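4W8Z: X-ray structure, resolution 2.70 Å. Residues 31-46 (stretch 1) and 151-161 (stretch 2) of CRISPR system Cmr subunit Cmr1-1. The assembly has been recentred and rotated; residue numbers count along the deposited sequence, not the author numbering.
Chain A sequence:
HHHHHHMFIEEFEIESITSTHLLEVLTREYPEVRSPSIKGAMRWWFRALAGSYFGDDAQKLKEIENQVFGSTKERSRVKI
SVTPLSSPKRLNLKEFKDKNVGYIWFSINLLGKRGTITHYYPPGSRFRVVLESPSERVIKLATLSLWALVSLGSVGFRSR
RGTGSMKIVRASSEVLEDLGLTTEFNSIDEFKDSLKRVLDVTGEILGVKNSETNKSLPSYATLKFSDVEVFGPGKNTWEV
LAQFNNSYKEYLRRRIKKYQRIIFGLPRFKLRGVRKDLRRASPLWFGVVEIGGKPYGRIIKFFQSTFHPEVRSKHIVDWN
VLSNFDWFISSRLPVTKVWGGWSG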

# COMPACT_ATOMS: atom_id res chain seq x y z
N PRO A 31 3.10 -16.61 -9.98
CA PRO A 31 2.00 -15.91 -9.31
C PRO A 31 2.43 -15.10 -8.08
O PRO A 31 1.72 -14.17 -7.70
CB PRO A 31 1.05 -17.04 -8.91
CG PRO A 31 1.40 -18.17 -9.82
CD PRO A 31 2.88 -18.07 -10.02
N GLU A 32 3.55 -15.46 -7.45
CA GLU A 32 4.05 -14.70 -6.31
C GLU A 32 4.43 -13.30 -6.75
O GLU A 32 4.30 -12.34 -5.98
CB GLU A 32 5.26 -15.40 -5.67
CG GLU A 32 5.98 -14.58 -4.59
CD GLU A 32 5.16 -14.42 -3.31
OE1 GLU A 32 4.26 -15.25 -3.06
OE2 GLU A 32 5.42 -13.45 -2.55
N VAL A 33 4.88 -13.17 -7.99
CA VAL A 33 5.29 -11.89 -8.53
C VAL A 33 4.06 -11.08 -8.93
O VAL A 33 3.79 -10.86 -10.11
CB VAL A 33 6.23 -12.06 -9.74
CG1 VAL A 33 6.88 -10.73 -10.11
CG2 VAL A 33 7.30 -13.08 -9.42
N ARG A 34 3.30 -10.65 -7.93
CA ARG A 34 2.20 -9.71 -8.13
C ARG A 34 2.75 -8.30 -8.26
O ARG A 34 3.59 -7.87 -7.47
CB ARG A 34 1.19 -9.77 -6.99
CG ARG A 34 0.00 -10.69 -7.23
CD ARG A 34 -1.24 -10.18 -6.49
NE ARG A 34 -0.96 -9.86 -5.09
CZ ARG A 34 -0.93 -8.62 -4.59
NH1 ARG A 34 -1.15 -7.57 -5.37
NH2 ARG A 34 -0.67 -8.43 -3.30
N SER A 35 2.28 -7.58 -9.27
CA SER A 35 2.77 -6.23 -9.51
C SER A 35 1.62 -5.29 -9.83
O SER A 35 1.29 -5.09 -11.00
CB SER A 35 3.79 -6.24 -10.65
OG SER A 35 4.45 -4.99 -10.76
N PRO A 36 1.00 -4.72 -8.79
CA PRO A 36 -0.08 -3.74 -8.97
C PRO A 36 0.34 -2.55 -9.83
O PRO A 36 1.38 -1.93 -9.57
CB PRO A 36 -0.37 -3.28 -7.54
CG PRO A 36 0.01 -4.45 -6.69
CD PRO A 36 1.20 -5.05 -7.37
N SER A 37 -0.44 -2.26 -10.86
CA SER A 37 -0.21 -1.10 -11.70
C SER A 37 -0.86 0.11 -11.05
O SER A 37 -1.59 -0.03 -10.07
CB SER A 37 -0.76 -1.32 -13.11
OG SER A 37 -2.18 -1.33 -13.09
N ILE A 38 -0.60 1.29 -11.59
CA ILE A 38 -1.23 2.50 -11.07
C ILE A 38 -2.75 2.43 -11.24
O ILE A 38 -3.50 2.73 -10.31
CB ILE A 38 -0.68 3.75 -11.77
CG1 ILE A 38 0.81 3.89 -11.47
CG2 ILE A 38 -1.44 4.99 -11.32
CD1 ILE A 38 1.41 5.19 -11.95
N LYS A 39 -3.20 2.01 -12.43
CA LYS A 39 -4.62 1.85 -12.69
C LYS A 39 -5.23 0.81 -11.76
O LYS A 39 -6.32 1.01 -11.22
CB LYS A 39 -4.87 1.44 -14.15
CG LYS A 39 -4.27 2.39 -15.17
CD LYS A 39 -4.75 2.04 -16.57
CE LYS A 39 -4.00 2.82 -17.63
NZ LYS A 39 -4.46 2.46 -19.00
N GLY A 40 -4.52 -0.30 -11.57
CA GLY A 40 -5.00 -1.38 -10.72
C GLY A 40 -5.07 -0.99 -9.26
O GLY A 40 -6.02 -1.35 -8.56
N ALA A 41 -4.06 -0.26 -8.80
CA ALA A 41 -4.00 0.17 -7.41
C ALA A 41 -5.04 1.25 -7.10
O ALA A 41 -5.59 1.28 -6.00
CB ALA A 41 -2.61 0.68 -7.09
N MET A 42 -5.31 2.12 -8.07
CA MET A 42 -6.38 3.11 -7.94
C MET A 42 -7.72 2.42 -7.75
O MET A 42 -8.52 2.79 -6.88
CB MET A 42 -6.43 4.03 -9.17
CG MET A 42 -5.35 5.10 -9.21
SD MET A 42 -5.44 6.09 -10.71
CE MET A 42 -7.12 6.70 -10.60
N ARG A 43 -7.96 1.39 -8.57
CA ARG A 43 -9.17 0.60 -8.47
C ARG A 43 -9.26 -0.04 -7.10
O ARG A 43 -10.33 -0.06 -6.48
CB ARG A 43 -9.21 -0.47 -9.56
CG ARG A 43 -10.59 -1.03 -9.83
CD ARG A 43 -10.52 -2.32 -10.61
NE ARG A 43 -11.81 -2.65 -11.20
CZ ARG A 43 -12.16 -2.34 -12.44
NH1 ARG A 43 -11.30 -1.70 -13.22
NH2 ARG A 43 -13.36 -2.67 -12.90
N TRP A 44 -8.13 -0.55 -6.61
CA TRP A 44 -8.09 -1.16 -5.29
C TRP A 44 -8.48 -0.16 -4.22
O TRP A 44 -9.28 -0.46 -3.34
CB TRP A 44 -6.70 -1.72 -4.98
CG TRP A 44 -6.68 -2.62 -3.78
CD1 TRP A 44 -6.75 -3.98 -3.78
CD2 TRP A 44 -6.60 -2.23 -2.40
NE1 TRP A 44 -6.72 -4.47 -2.50
CE2 TRP A 44 -6.62 -3.41 -1.63
CE3 TRP A 44 -6.50 -1.00 -1.75
CZ2 TRP A 44 -6.56 -3.40 -0.24
CZ3 TRP A 44 -6.44 -0.98 -0.36
CH2 TRP A 44 -6.47 -2.18 0.38
N TRP A 45 -7.93 1.04 -4.32
CA TRP A 45 -8.12 2.05 -3.30
C TRP A 45 -9.51 2.68 -3.35
O TRP A 45 -10.00 3.19 -2.34
CB TRP A 45 -7.04 3.13 -3.40
CG TRP A 45 -5.88 2.79 -2.55
CD1 TRP A 45 -4.65 2.38 -2.97
CD2 TRP A 45 -5.84 2.76 -1.12
NE1 TRP A 45 -3.84 2.11 -1.89
CE2 TRP A 45 -4.55 2.34 -0.74
CE3 TRP A 45 -6.78 3.05 -0.12
CZ2 TRP A 45 -4.17 2.21 0.60
CZ3 TRP A 45 -6.40 2.92 1.21
CH2 TRP A 45 -5.10 2.51 1.55
N PHE A 46 -10.15 2.63 -4.51
CA PHE A 46 -11.52 3.09 -4.60
C PHE A 46 -12.42 2.21 -3.74
O PHE A 46 -13.33 2.69 -3.07
CB PHE A 46 -12.02 3.09 -6.04
CG PHE A 46 -13.49 3.32 -6.17
CD1 PHE A 46 -14.01 4.60 -6.06
CD2 PHE A 46 -14.36 2.26 -6.36
CE1 PHE A 46 -15.37 4.81 -6.16
CE2 PHE A 46 -15.72 2.47 -6.46
CZ PHE A 46 -16.23 3.75 -6.36
N SER A 151 -0.90 8.47 -0.91
CA SER A 151 -0.83 8.75 0.52
C SER A 151 -0.65 7.51 1.40
O SER A 151 0.05 7.57 2.42
CB SER A 151 -2.08 9.50 0.96
OG SER A 151 -2.15 10.77 0.33
N LEU A 152 -1.27 6.40 1.02
CA LEU A 152 -1.25 5.20 1.86
C LEU A 152 -0.78 3.94 1.13
O LEU A 152 -0.46 2.93 1.75
CB LEU A 152 -2.63 4.95 2.46
CG LEU A 152 -3.29 6.09 3.23
CD1 LEU A 152 -4.78 5.86 3.32
CD2 LEU A 152 -2.68 6.24 4.61
N GLY A 153 -0.76 4.00 -0.20
CA GLY A 153 -0.44 2.82 -0.98
C GLY A 153 0.93 2.87 -1.63
O GLY A 153 1.85 3.52 -1.13
N SER A 154 1.05 2.17 -2.75
CA SER A 154 2.29 2.00 -3.49
C SER A 154 2.01 1.07 -4.66
O SER A 154 0.92 0.50 -4.75
CB SER A 154 3.39 1.42 -2.60
OG SER A 154 2.92 0.28 -1.90
N VAL A 155 2.97 0.92 -5.57
CA VAL A 155 2.76 0.08 -6.75
C VAL A 155 3.95 -0.85 -7.05
O VAL A 155 5.09 -0.55 -6.70
CB VAL A 155 2.48 0.94 -8.00
CG1 VAL A 155 1.21 1.75 -7.82
CG2 VAL A 155 3.66 1.85 -8.28
N GLY A 156 3.66 -1.97 -7.69
CA GLY A 156 4.70 -2.89 -8.13
C GLY A 156 4.96 -4.09 -7.23
O GLY A 156 4.28 -4.31 -6.22
N PHE A 157 5.95 -4.89 -7.62
CA PHE A 157 6.35 -6.06 -6.86
C PHE A 157 6.89 -5.64 -5.49
O PHE A 157 7.73 -4.75 -5.40
CB PHE A 157 7.39 -6.87 -7.64
CG PHE A 157 7.74 -8.18 -7.00
CD1 PHE A 157 6.75 -9.02 -6.51
CD2 PHE A 157 9.07 -8.60 -6.91
CE1 PHE A 157 7.07 -10.24 -5.93
CE2 PHE A 157 9.39 -9.81 -6.32
CZ PHE A 157 8.39 -10.64 -5.84
N ARG A 158 6.39 -6.30 -4.44
CA ARG A 158 6.83 -6.08 -3.06
C ARG A 158 6.46 -4.70 -2.51
O ARG A 158 7.08 -4.22 -1.56
CB ARG A 158 8.34 -6.31 -2.93
CG ARG A 158 8.73 -7.76 -2.90
CD ARG A 158 8.24 -8.43 -1.62
NE ARG A 158 8.39 -9.88 -1.69
CZ ARG A 158 7.42 -10.71 -2.05
NH1 ARG A 158 6.22 -10.24 -2.37
NH2 ARG A 158 7.64 -12.02 -2.09
N SER A 159 5.43 -4.08 -3.08
CA SER A 159 5.02 -2.74 -2.67
C SER A 159 4.39 -2.69 -1.27
O SER A 159 4.28 -1.62 -0.67
CB SER A 159 4.06 -2.15 -3.70
OG SER A 159 3.34 -3.17 -4.37
N ARG A 160 3.98 -3.84 -0.74
CA ARG A 160 3.53 -3.92 0.65
C ARG A 160 4.72 -3.97 1.60
O ARG A 160 4.56 -3.89 2.82
CB ARG A 160 2.64 -5.14 0.87
CG ARG A 160 1.28 -5.03 0.20
CD ARG A 160 0.50 -6.33 0.32
NE ARG A 160 1.22 -7.42 -0.32
CZ ARG A 160 0.89 -8.70 -0.21
NH1 ARG A 160 -0.15 -9.07 0.53
NH2 ARG A 160 1.60 -9.62 -0.84
N ARG A 161 5.91 -4.10 1.04
CA ARG A 161 7.13 -4.17 1.83
C ARG A 161 8.14 -3.09 1.46
O ARG A 161 9.34 -3.33 1.45
CB ARG A 161 7.80 -5.53 1.69
CG ARG A 161 7.01 -6.70 2.25
CD ARG A 161 7.94 -7.90 2.36
NE ARG A 161 7.25 -9.15 2.64
CZ ARG A 161 7.87 -10.29 2.92
NH1 ARG A 161 9.20 -10.33 2.96
NH2 ARG A 161 7.16 -11.39 3.17

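Contact between residues 31-46 and 151-161 of Cmr1-1, two stretches of one chain that bury 656 Å² between them. The loop of stretch 1 runs beside that of stretch 2, where the CA atoms of S35 and G156 are the nearest pair, 4.1 Å apart. Beyond it, the helix starting at I38 presents A41 and W45 to the residues from L152 to V155.

W45 fits into a hollow beside L152 and G153. Its indole lies obliquely against them, with W45 CH2 3.6 Å from L152 CB and W45 NE1 3.6 Å from G153 CA. The hollow exists because G153 has no side chain: an ideal CB there would sit 2.4 Å from W45 NE1, a clash. One turn before W45, A41 meets V155, whose CG1 is the bump. V155 CG1 packs 4.0 Å from A41 CB and 4.2 Å from I38 CG1, so a single methyl meets both side chains. S37 caps this helix, S37 OG accepting from G40 N at 3.0 Å.

Next to the S35 and G156 approach, the backbones come close enough to bond. G156 N donates to P36 O at 3.0 Å, and the same carbonyl oxygen, P36 O, lies 3.5 Å from V155 CB. S35 OG lies 3.4 Å from G156 CA. The G156 phi of 99° and psi of -177° would jam a CB against the preceding carbonyl oxygen, so glycine is called for by the backbone alone. From G156 to S159 the chain makes a type II turn, braced by a very short hydrogen bond from S159 OG to G156 O (2.4 Å).

F157 is the largest bump from stretch 2, with 82 Å² covered. V33 CG1 sits over one face of its ring, 4.1 Å from the centroid and 15° off the normal, a CH-pi contact. The ring edge faces backbone oxygen, with F157 CE1 3.5 Å from E32 O. F157 CA also makes a CA-H...O contact with R34 O at 3.4 Å, angle 153°, so backbone and side chain are both engaged.

Charged side chains add two further contacts. The CA-to-CB bond of R158 points away, yet its end returns to form a salt bridge with E32: R158 NH2 donates to E32 OE2 at 2.7 Å and 165°, while R158 NH1 adds a weak bond to E32 OE2 at 3.3 Å. R34 and R160 meet despite like charge, R34 NH2 lying over one face of the R160 guanidinium, 3.5 Å from R160 CZ.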